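Local coordinates for putative fimbrium tip subunit Fim1F (Parabacteroides distasonis, PDB 3R4R), which is a putative component of the fimbrial tip, fimbriae being surface filaments that mediate cell adhesion and biofilm formation, at residues F52-Y65 / N107-Y120. Numbering follows the deposited sequence.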
ATOM      1  N   PHE A  52      -1.841  10.138 -18.521  1.00 45.07           N
ATOM      2  CA  PHE A  52      -0.676  10.826 -19.083  1.00 45.87           C
ATOM      3  C   PHE A  52      -0.420  10.453 -20.517  1.00 52.75           C
ATOM      4  O   PHE A  52      -0.647   9.298 -20.882  1.00 52.76           O
ATOM      5  CB  PHE A  52       0.600  10.487 -18.278  1.00 45.90           C
ATOM      6  CG  PHE A  52       0.528  10.728 -16.800  1.00 44.99           C
ATOM      7  CD1 PHE A  52       0.906  11.952 -16.259  1.00 46.28           C
ATOM      8  CD2 PHE A  52       0.126   9.714 -15.932  1.00 46.68           C
ATOM      9  CE1 PHE A  52       0.844  12.174 -14.885  1.00 45.14           C
ATOM     10  CE2 PHE A  52       0.069   9.932 -14.555  1.00 47.21           C
ATOM     11  CZ  PHE A  52       0.428  11.160 -14.039  1.00 44.37           C
ATOM     12  N   ASP A  53       0.180  11.383 -21.296  1.00 52.22           N
ATOM     13  CA  ASP A  53       0.574  11.092 -22.676  1.00 56.30           C
ATOM     14  C   ASP A  53       1.957  10.375 -22.679  1.00 62.63           C
ATOM     15  O   ASP A  53       2.503  10.092 -21.609  1.00 60.41           O
ATOM     16  CB  ASP A  53       0.586  12.368 -23.559  1.00 59.31           C
ATOM     17  CG  ASP A  53       1.501  13.526 -23.170  1.00 65.52           C
ATOM     18  OD1 ASP A  53       2.482  13.295 -22.435  1.00 62.75           O
ATOM     19  OD2 ASP A  53       1.303  14.637 -23.703  1.00 73.23           O
ATOM     20  N   LYS A  54       2.516  10.098 -23.873  1.00 63.79           N
ATOM     21  CA  LYS A  54       3.802   9.419 -24.030  1.00 65.31           C
ATOM     22  C   LYS A  54       4.965  10.225 -23.388  1.00 68.33           C
ATOM     23  O   LYS A  54       5.933   9.617 -22.935  1.00 69.28           O
ATOM     24  CB  LYS A  54       4.113   9.162 -25.526  1.00 71.33           C
ATOM     25  CG  LYS A  54       4.298  10.381 -26.422  1.00 83.17           C
ATOM     26  CD  LYS A  54       4.814   9.961 -27.799  1.00 94.30           C
ATOM     27  CE  LYS A  54       5.148  11.118 -28.713  1.00100.28           C
ATOM     28  NZ  LYS A  54       5.681  10.643 -30.025  1.00108.00           N
ATOM     29  N   ASP A  55       4.851  11.568 -23.332  1.00 62.41           N
ATOM     30  CA  ASP A  55       5.876  12.480 -22.819  1.00 61.02           C
ATOM     31  C   ASP A  55       5.771  12.692 -21.278  1.00 61.74           C
ATOM     32  O   ASP A  55       6.602  13.422 -20.716  1.00 61.51           O
ATOM     33  CB  ASP A  55       5.740  13.839 -23.543  1.00 63.52           C
ATOM     34  CG  ASP A  55       5.765  13.761 -25.073  1.00 72.56           C
ATOM     35  OD1 ASP A  55       6.441  12.858 -25.614  1.00 74.58           O
ATOM     36  OD2 ASP A  55       5.135  14.631 -25.726  1.00 77.64           O
ATOM     37  N   GLY A  56       4.795  12.032 -20.622  1.00 54.47           N
ATOM     38  CA  GLY A  56       4.546  12.136 -19.183  1.00 50.35           C
ATOM     39  C   GLY A  56       3.715  13.337 -18.737  1.00 51.55           C
ATOM     40  O   GLY A  56       3.663  13.673 -17.546  1.00 49.83           O
ATOM     41  N   LYS A  57       3.049  13.990 -19.674  1.00 47.38           N
ATOM     42  CA  LYS A  57       2.238  15.165 -19.369  1.00 46.34           C
ATOM     43  C   LYS A  57       0.839  14.698 -18.978  1.00 50.31           C
ATOM     44  O   LYS A  57       0.226  13.922 -19.722  1.00 51.06           O
ATOM     45  CB  LYS A  57       2.219  16.135 -20.584  1.00 47.76           C
ATOM     46  CG  LYS A  57       1.518  17.460 -20.339  1.00 53.59           C
ATOM     47  CD  LYS A  57       1.547  18.323 -21.605  1.00 72.69           C
ATOM     48  CE  LYS A  57       0.864  19.662 -21.435  1.00 89.83           C
ATOM     49  NZ  LYS A  57       0.944  20.496 -22.669  1.00 97.33           N
ATOM     50  N   ARG A  58       0.330  15.156 -17.825  1.00 45.53           N
ATOM     51  CA  ARG A  58      -1.000  14.739 -17.407  1.00 44.54           C
ATOM     52  C   ARG A  58      -2.016  15.434 -18.289  1.00 50.80           C
ATOM     53  O   ARG A  58      -1.976  16.655 -18.420  1.00 50.92           O
ATOM     54  CB  ARG A  58      -1.256  15.010 -15.912  1.00 42.28           C
ATOM     55  CG  ARG A  58      -2.520  14.303 -15.388  1.00 44.16           C
ATOM     56  CD  ARG A  58      -2.804  14.632 -13.947  1.00 48.22           C
ATOM     57  NE  ARG A  58      -3.055  16.064 -13.738  1.00 48.60           N
ATOM     58  CZ  ARG A  58      -3.200  16.626 -12.542  1.00 56.18           C
ATOM     59  NH1 ARG A  58      -3.056  15.904 -11.438  1.00 44.85           N
ATOM     60  NH2 ARG A  58      -3.417  17.930 -12.440  1.00 44.30           N
ATOM     61  N   ILE A  59      -2.882  14.637 -18.949  1.00 48.74           N
ATOM     62  CA  ILE A  59      -3.916  15.154 -19.848  1.00 49.54           C
ATOM     63  C   ILE A  59      -5.281  15.122 -19.123  1.00 54.40           C
ATOM     64  O   ILE A  59      -6.135  15.943 -19.419  1.00 55.94           O
ATOM     65  CB  ILE A  59      -3.976  14.390 -21.210  1.00 53.92           C
ATOM     66  CG1 ILE A  59      -4.366  12.888 -21.038  1.00 53.47           C
ATOM     67  CG2 ILE A  59      -2.664  14.572 -22.020  1.00 53.68           C
ATOM     68  CD1 ILE A  59      -4.739  12.136 -22.315  1.00 61.27           C
ATOM     69  N   TYR A  60      -5.467  14.211 -18.158  1.00 48.81           N
ATOM     70  CA  TYR A  60      -6.727  14.075 -17.432  1.00 48.08           C
ATOM     71  C   TYR A  60      -6.483  13.599 -16.009  1.00 50.34           C
ATOM     72  O   TYR A  60      -5.543  12.826 -15.768  1.00 50.43           O
ATOM     73  CB  TYR A  60      -7.638  13.066 -18.187  1.00 50.46           C
ATOM     74  CG  TYR A  60      -8.944  12.678 -17.509  1.00 51.07           C
ATOM     75  CD1 TYR A  60     -10.107  13.402 -17.727  1.00 55.55           C
ATOM     76  CD2 TYR A  60      -9.027  11.550 -16.699  1.00 50.07           C
ATOM     77  CE1 TYR A  60     -11.311  13.049 -17.117  1.00 57.06           C
ATOM     78  CE2 TYR A  60     -10.226  11.191 -16.073  1.00 51.26           C
ATOM     79  CZ  TYR A  60     -11.376  11.927 -16.314  1.00 62.52           C
ATOM     80  OH  TYR A  60     -12.587  11.577 -15.747  1.00 65.44           O
ATOM     81  N   PHE A  61      -7.358  14.020 -15.074  1.00 43.29           N
ATOM     82  CA  PHE A  61      -7.354  13.494 -13.714  1.00 40.14           C
ATOM     83  C   PHE A  61      -8.775  13.583 -13.155  1.00 43.98           C
ATOM     84  O   PHE A  61      -9.512  14.508 -13.503  1.00 44.89           O
ATOM     85  CB  PHE A  61      -6.332  14.194 -12.780  1.00 39.65           C
ATOM     86  CG  PHE A  61      -6.837  15.421 -12.062  1.00 39.41           C
ATOM     87  CD1 PHE A  61      -6.749  16.676 -12.652  1.00 42.39           C
ATOM     88  CD2 PHE A  61      -7.435  15.315 -10.811  1.00 37.10           C
ATOM     89  CE1 PHE A  61      -7.254  17.803 -12.005  1.00 42.89           C
ATOM     90  CE2 PHE A  61      -7.961  16.438 -10.178  1.00 40.02           C
ATOM     91  CZ  PHE A  61      -7.857  17.679 -10.772  1.00 39.05           C
ATOM     92  N   LYS A  62      -9.126  12.697 -12.216  1.00 38.98           N
ATOM     93  CA  LYS A  62     -10.428  12.739 -11.558  1.00 38.56           C
ATOM     94  C   LYS A  62     -10.283  12.109 -10.204  1.00 43.53           C
ATOM     95  O   LYS A  62      -9.501  11.163 -10.026  1.00 42.31           O
ATOM     96  CB  LYS A  62     -11.513  12.045 -12.416  1.00 41.99           C
ATOM     97  CG  LYS A  62     -12.902  11.976 -11.809  1.00 50.70           C
ATOM     98  CD  LYS A  62     -13.951  11.621 -12.857  1.00 65.87           C
ATOM     99  CE  LYS A  62     -15.329  11.309 -12.300  1.00 75.96           C
ATOM    100  NZ  LYS A  62     -15.905  12.396 -11.468  1.00 78.97           N
ATOM    101  N   ASN A  63     -11.001  12.681  -9.231  1.00 41.03           N
ATOM    102  CA  ASN A  63     -11.056  12.207  -7.859  1.00 38.79           C
ATOM    103  C   ASN A  63     -12.408  11.601  -7.628  1.00 43.67           C
ATOM    104  O   ASN A  63     -13.424  12.299  -7.778  1.00 42.22           O
ATOM    105  CB  ASN A  63     -10.751  13.342  -6.872  1.00 34.76           C
ATOM    106  CG  ASN A  63      -9.338  13.860  -7.010  1.00 44.54           C
ATOM    107  OD1 ASN A  63      -8.351  13.106  -7.105  1.00 37.33           O
ATOM    108  ND2 ASN A  63      -9.205  15.161  -6.976  1.00 34.14           N
ATOM    109  N   PHE A  64     -12.418  10.273  -7.364  1.00 41.58           N
ATOM    110  CA  PHE A  64     -13.614   9.460  -7.068  1.00 44.25           C
ATOM    111  C   PHE A  64     -13.781   9.236  -5.597  1.00 45.33           C
ATOM    112  O   PHE A  64     -12.787   9.127  -4.884  1.00 43.22           O
ATOM    113  CB  PHE A  64     -13.552   8.089  -7.751  1.00 48.35           C
ATOM    114  CG  PHE A  64     -13.480   8.124  -9.253  1.00 52.84           C
ATOM    115  CD1 PHE A  64     -12.250   8.216  -9.905  1.00 54.92           C
ATOM    116  CD2 PHE A  64     -14.629   7.977 -10.019  1.00 58.42           C
ATOM    117  CE1 PHE A  64     -12.182   8.202 -11.295  1.00 58.41           C
ATOM    118  CE2 PHE A  64     -14.556   7.944 -11.407  1.00 63.53           C
ATOM    119  CZ  PHE A  64     -13.335   8.055 -12.039  1.00 60.63           C
ATOM    120  N   TYR A  65     -15.036   9.129  -5.142  1.00 45.04           N
ATOM    121  CA  TYR A  65     -15.375   8.895  -3.740  1.00 44.78           C
ATOM    122  C   TYR A  65     -16.315   7.672  -3.658  1.00 49.61           C
ATOM    123  O   TYR A  65     -16.644   7.094  -4.690  1.00 49.91           O
ATOM    124  CB  TYR A  65     -15.965  10.166  -3.112  1.00 46.91           C
ATOM    125  CG  TYR A  65     -14.924  11.267  -3.053  1.00 47.97           C
ATOM    126  CD1 TYR A  65     -14.004  11.332  -2.008  1.00 48.77           C
ATOM    127  CD2 TYR A  65     -14.790  12.186  -4.092  1.00 49.58           C
ATOM    128  CE1 TYR A  65     -13.017  12.328  -1.968  1.00 48.58           C
ATOM    129  CE2 TYR A  65     -13.810  13.184  -4.060  1.00 49.64           C
ATOM    130  CZ  TYR A  65     -12.918  13.243  -3.000  1.00 54.63           C
ATOM    131  OH  TYR A  65     -11.943  14.214  -2.957  1.00 60.09           O
ATOM    132  N   ASN A 107      -7.076  10.787  -0.951  1.00 35.14           N
ATOM    133  CA  ASN A 107      -7.798  12.039  -1.203  1.00 36.40           C
ATOM    134  C   ASN A 107      -8.162  12.764   0.089  1.00 42.48           C
ATOM    135  O   ASN A 107      -8.197  12.166   1.155  1.00 42.15           O
ATOM    136  CB  ASN A 107      -9.120  11.805  -2.012  1.00 33.00           C
ATOM    137  CG  ASN A 107      -9.018  11.245  -3.407  1.00 46.40           C
ATOM    138  OD1 ASN A 107      -7.937  11.013  -3.945  1.00 45.51           O
ATOM    139  ND2 ASN A 107     -10.170  11.008  -4.029  1.00 32.69           N
ATOM    140  N   ASN A 108      -8.425  14.068  -0.035  1.00 40.68           N
ATOM    141  CA  ASN A 108      -8.954  14.938   0.999  1.00 40.28           C
ATOM    142  C   ASN A 108     -10.489  14.875   0.873  1.00 43.54           C
ATOM    143  O   ASN A 108     -10.991  14.125   0.033  1.00 43.25           O
ATOM    144  CB  ASN A 108      -8.373  16.366   0.853  1.00 36.28           C
ATOM    145  CG  ASN A 108      -6.879  16.531   0.952  1.00 47.91           C
ATOM    146  OD1 ASN A 108      -6.286  17.329   0.214  1.00 48.65           O
ATOM    147  ND2 ASN A 108      -6.229  15.840   1.867  1.00 36.28           N
ATOM    148  N   ALA A 109     -11.233  15.666   1.637  1.00 40.77           N
ATOM    149  CA  ALA A 109     -12.691  15.635   1.576  1.00 43.28           C
ATOM    150  C   ALA A 109     -13.275  15.872   0.162  1.00 51.37           C
ATOM    151  O   ALA A 109     -14.176  15.131  -0.216  1.00 52.01           O
ATOM    152  CB  ALA A 109     -13.255  16.697   2.493  1.00 46.10           C
ATOM    153  N   ASN A 110     -12.788  16.902  -0.598  1.00 48.47           N
ATOM    154  CA  ASN A 110     -13.314  17.312  -1.911  1.00 48.97           C
ATOM    155  C   ASN A 110     -12.283  17.267  -3.057  1.00 49.28           C
ATOM    156  O   ASN A 110     -12.625  17.508  -4.221  1.00 49.56           O
ATOM    157  CB  ASN A 110     -13.817  18.785  -1.820  1.00 55.79           C
ATOM    158  CG  ASN A 110     -14.634  19.139  -0.602  1.00 74.33           C
ATOM    159  OD1 ASN A 110     -14.278  20.072   0.134  1.00 61.72           O
ATOM    160  ND2 ASN A 110     -15.686  18.360  -0.311  1.00 68.66           N
ATOM    161  N   ASN A 111     -11.024  17.041  -2.734  1.00 43.57           N
ATOM    162  CA  ASN A 111      -9.949  17.058  -3.724  1.00 41.79           C
ATOM    163  C   ASN A 111      -8.843  16.104  -3.302  1.00 41.15           C
ATOM    164  O   ASN A 111      -8.987  15.453  -2.276  1.00 40.79           O
ATOM    165  CB  ASN A 111      -9.394  18.514  -3.905  1.00 41.62           C
ATOM    166  CG  ASN A 111      -8.651  19.162  -2.732  1.00 59.81           C
ATOM    167  OD1 ASN A 111      -8.660  18.703  -1.590  1.00 55.39           O
ATOM    168  ND2 ASN A 111      -7.990  20.279  -2.996  1.00 48.71           N
ATOM    169  N   SER A 112      -7.726  16.029  -4.060  1.00 35.58           N
ATOM    170  CA  SER A 112      -6.612  15.176  -3.644  1.00 33.62           C
ATOM    171  C   SER A 112      -5.334  16.005  -3.485  1.00 40.02           C
ATOM    172  O   SER A 112      -5.206  17.068  -4.106  1.00 41.25           O
ATOM    173  CB  SER A 112      -6.374  14.037  -4.630  1.00 34.74           C
ATOM    174  OG  SER A 112      -5.541  14.424  -5.712  1.00 39.06           O
ATOM    175  N   PRO A 113      -4.331  15.506  -2.722  1.00 35.58           N
ATOM    176  CA  PRO A 113      -3.044  16.232  -2.649  1.00 36.28           C
ATOM    177  C   PRO A 113      -2.217  16.177  -3.976  1.00 39.89           C
ATOM    178  O   PRO A 113      -1.148  16.773  -4.037  1.00 41.99           O
ATOM    179  CB  PRO A 113      -2.298  15.488  -1.521  1.00 36.79           C
ATOM    180  CG  PRO A 113      -2.903  14.177  -1.440  1.00 37.74           C
ATOM    181  CD  PRO A 113      -4.314  14.290  -1.884  1.00 33.34           C
ATOM    182  N   PHE A 114      -2.720  15.506  -5.042  1.00 34.80           N
ATOM    183  CA  PHE A 114      -2.007  15.304  -6.316  1.00 32.49           C
ATOM    184  C   PHE A 114      -2.552  16.172  -7.452  1.00 36.38           C
ATOM    185  O   PHE A 114      -2.034  16.110  -8.584  1.00 36.31           O
ATOM    186  CB  PHE A 114      -2.135  13.822  -6.722  1.00 31.94           C
ATOM    187  CG  PHE A 114      -2.065  12.859  -5.554  1.00 30.33           C
ATOM    188  CD1 PHE A 114      -0.861  12.588  -4.925  1.00 30.97           C
ATOM    189  CD2 PHE A 114      -3.204  12.216  -5.094  1.00 32.02           C
ATOM    190  CE1 PHE A 114      -0.808  11.752  -3.812  1.00 29.99           C
ATOM    191  CE2 PHE A 114      -3.148  11.368  -3.983  1.00 31.35           C
ATOM    192  CZ  PHE A 114      -1.944  11.145  -3.353  1.00 27.96           C
ATOM    193  N   ASP A 115      -3.593  16.977  -7.158  1.00 31.68           N
ATOM    194  CA  ASP A 115      -4.297  17.806  -8.133  1.00 33.82           C
ATOM    195  C   ASP A 115      -3.407  18.839  -8.846  1.00 39.50           C
ATOM    196  O   ASP A 115      -3.703  19.164 -10.000  1.00 40.83           O
ATOM    197  CB  ASP A 115      -5.442  18.569  -7.461  1.00 36.40           C
ATOM    198  CG  ASP A 115      -6.594  17.706  -7.027  1.00 40.07           C
ATOM    199  OD1 ASP A 115      -6.522  16.483  -7.219  1.00 41.72           O
ATOM    200  OD2 ASP A 115      -7.589  18.257  -6.550  1.00 47.86           O
ATOM    201  N   ASN A 116      -2.356  19.332  -8.202  1.00 35.95           N
ATOM    202  CA  ASN A 116      -1.475  20.334  -8.798  1.00 37.92           C
ATOM    203  C   ASN A 116      -0.253  19.690  -9.481  1.00 40.74           C
ATOM    204  O   ASN A 116       0.621  20.423  -9.945  1.00 40.66           O
ATOM    205  CB  ASN A 116      -1.003  21.345  -7.729  1.00 41.15           C
ATOM    206  CG  ASN A 116      -0.361  20.705  -6.516  1.00 67.15           C
ATOM    207  OD1 ASN A 116      -0.685  19.568  -6.105  1.00 55.70           O
ATOM    208  ND2 ASN A 116       0.510  21.465  -5.863  1.00 58.78           N
ATOM    209  N   LEU A 117      -0.179  18.345  -9.543  1.00 36.85           N
ATOM    210  CA  LEU A 117       0.949  17.622 -10.168  1.00 36.30           C
ATOM    211  C   LEU A 117       0.664  17.506 -11.676  1.00 43.28           C
ATOM    212  O   LEU A 117      -0.248  16.805 -12.096  1.00 42.27           O
ATOM    213  CB  LEU A 117       1.166  16.253  -9.494  1.00 34.12           C
ATOM    214  CG  LEU A 117       1.362  16.261  -7.970  1.00 36.41           C
ATOM    215  CD1 LEU A 117       1.518  14.852  -7.449  1.00 35.42           C
ATOM    216  CD2 LEU A 117       2.570  17.116  -7.552  1.00 37.59           C
ATOM    217  N   THR A 118       1.401  18.273 -12.479  1.00 43.76           N
ATOM    218  CA  THR A 118       1.136  18.429 -13.909  1.00 45.57           C
ATOM    219  C   THR A 118       1.951  17.441 -14.788  1.00 53.39           C
ATOM    220  O   THR A 118       1.651  17.327 -15.983  1.00 55.98           O
ATOM    221  CB  THR A 118       1.458  19.864 -14.311  1.00 45.90           C
ATOM    222  OG1 THR A 118       2.795  20.138 -13.920  1.00 49.41           O
ATOM    223  CG2 THR A 118       0.556  20.877 -13.615  1.00 39.44           C
ATOM    224  N   THR A 119       2.950  16.737 -14.216  1.00 48.70           N
ATOM    225  CA  THR A 119       3.760  15.738 -14.934  1.00 48.47           C
ATOM    226  C   THR A 119       3.980  14.511 -14.063  1.00 49.39           C
ATOM    227  O   THR A 119       4.005  14.638 -12.847  1.00 47.22           O
ATOM    228  CB  THR A 119       5.131  16.301 -15.399  1.00 52.42           C
ATOM    229  OG1 THR A 119       5.951  16.657 -14.273  1.00 49.58           O
ATOM    230  CG2 THR A 119       5.002  17.450 -16.395  1.00 49.31           C
ATOM    231  N   TYR A 120       4.199  13.340 -14.686  1.00 47.47           N
ATOM    232  CA  TYR A 120       4.504  12.106 -13.970  1.00 47.12           C
ATOM    233  C   TYR A 120       5.926  12.171 -13.367  1.00 54.30           C
ATOM    234  O   TYR A 120       6.071  12.046 -12.160  1.00 52.76           O
ATOM    235  CB  TYR A 120       4.348  10.868 -14.873  1.00 48.84           C
ATOM    236  CG  TYR A 120       4.609   9.570 -14.139  1.00 49.51           C
ATOM    237  CD1 TYR A 120       3.674   9.048 -13.248  1.00 48.94           C
ATOM    238  CD2 TYR A 120       5.770   8.844 -14.359  1.00 52.62           C
ATOM    239  CE1 TYR A 120       3.916   7.859 -12.561  1.00 48.43           C
ATOM    240  CE2 TYR A 120       6.015   7.647 -13.689  1.00 53.39           C
ATOM    241  CZ  TYR A 120       5.080   7.152 -12.801  1.00 59.04           C
ATOM    242  OH  TYR A 120       5.313   5.964 -12.149  1.00 65.77           O
TER
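Arg58 reaches along the loop 107-120 and offers NH1 and NH2 to its backbone carbonyls. With CG anti to the backbone N (chi1 -167°) and the chain bent at chi3, the guanidinium brings NH2 2.7 Å from Asp115 O, nearly straight and in the guanidinium plane, though above the carbonyl plane. NH1 bonds weakly to Phe114 O and has a second partner in Tyr127 OH. One guanidinium face takes CD1 of Phe61, the opposite face Leu117 O, without a hydrogen bond. Both backbones join at a single beta bridge, Lys57 with Thr119, where Arg58 N donates to Thr118 O and Tyr120 N to Gly56 O at 2.9 Å. Beyond it the loop lies across the face of strand 58-65 that carries Phe61 and Asn63, and reaches His48 on strand 46-52, the other arm of an antiparallel hairpin in this transthyretin-like FimA/Mfa1-family protein. Further along, Asp115 OD1 accepts from Asn63 ND2 at 3.0 Å through its syn lone pair, amide and carboxylate nearly coplanar, and from Ser112 OG at 2.7 Å from above the carboxylate plane. With an alanine here, Asn63 ND2 and Ser112 OG would probably lose their shared acceptor, the Asn63 amide being held mainly by its OD1 bond to His48. Ser112 OG in turn accepts from Phe114 N, an ST turn. At the far end Tyr65 OH donates to Asn108 O, while Asn107 ND2 is satisfied by Cys47 O.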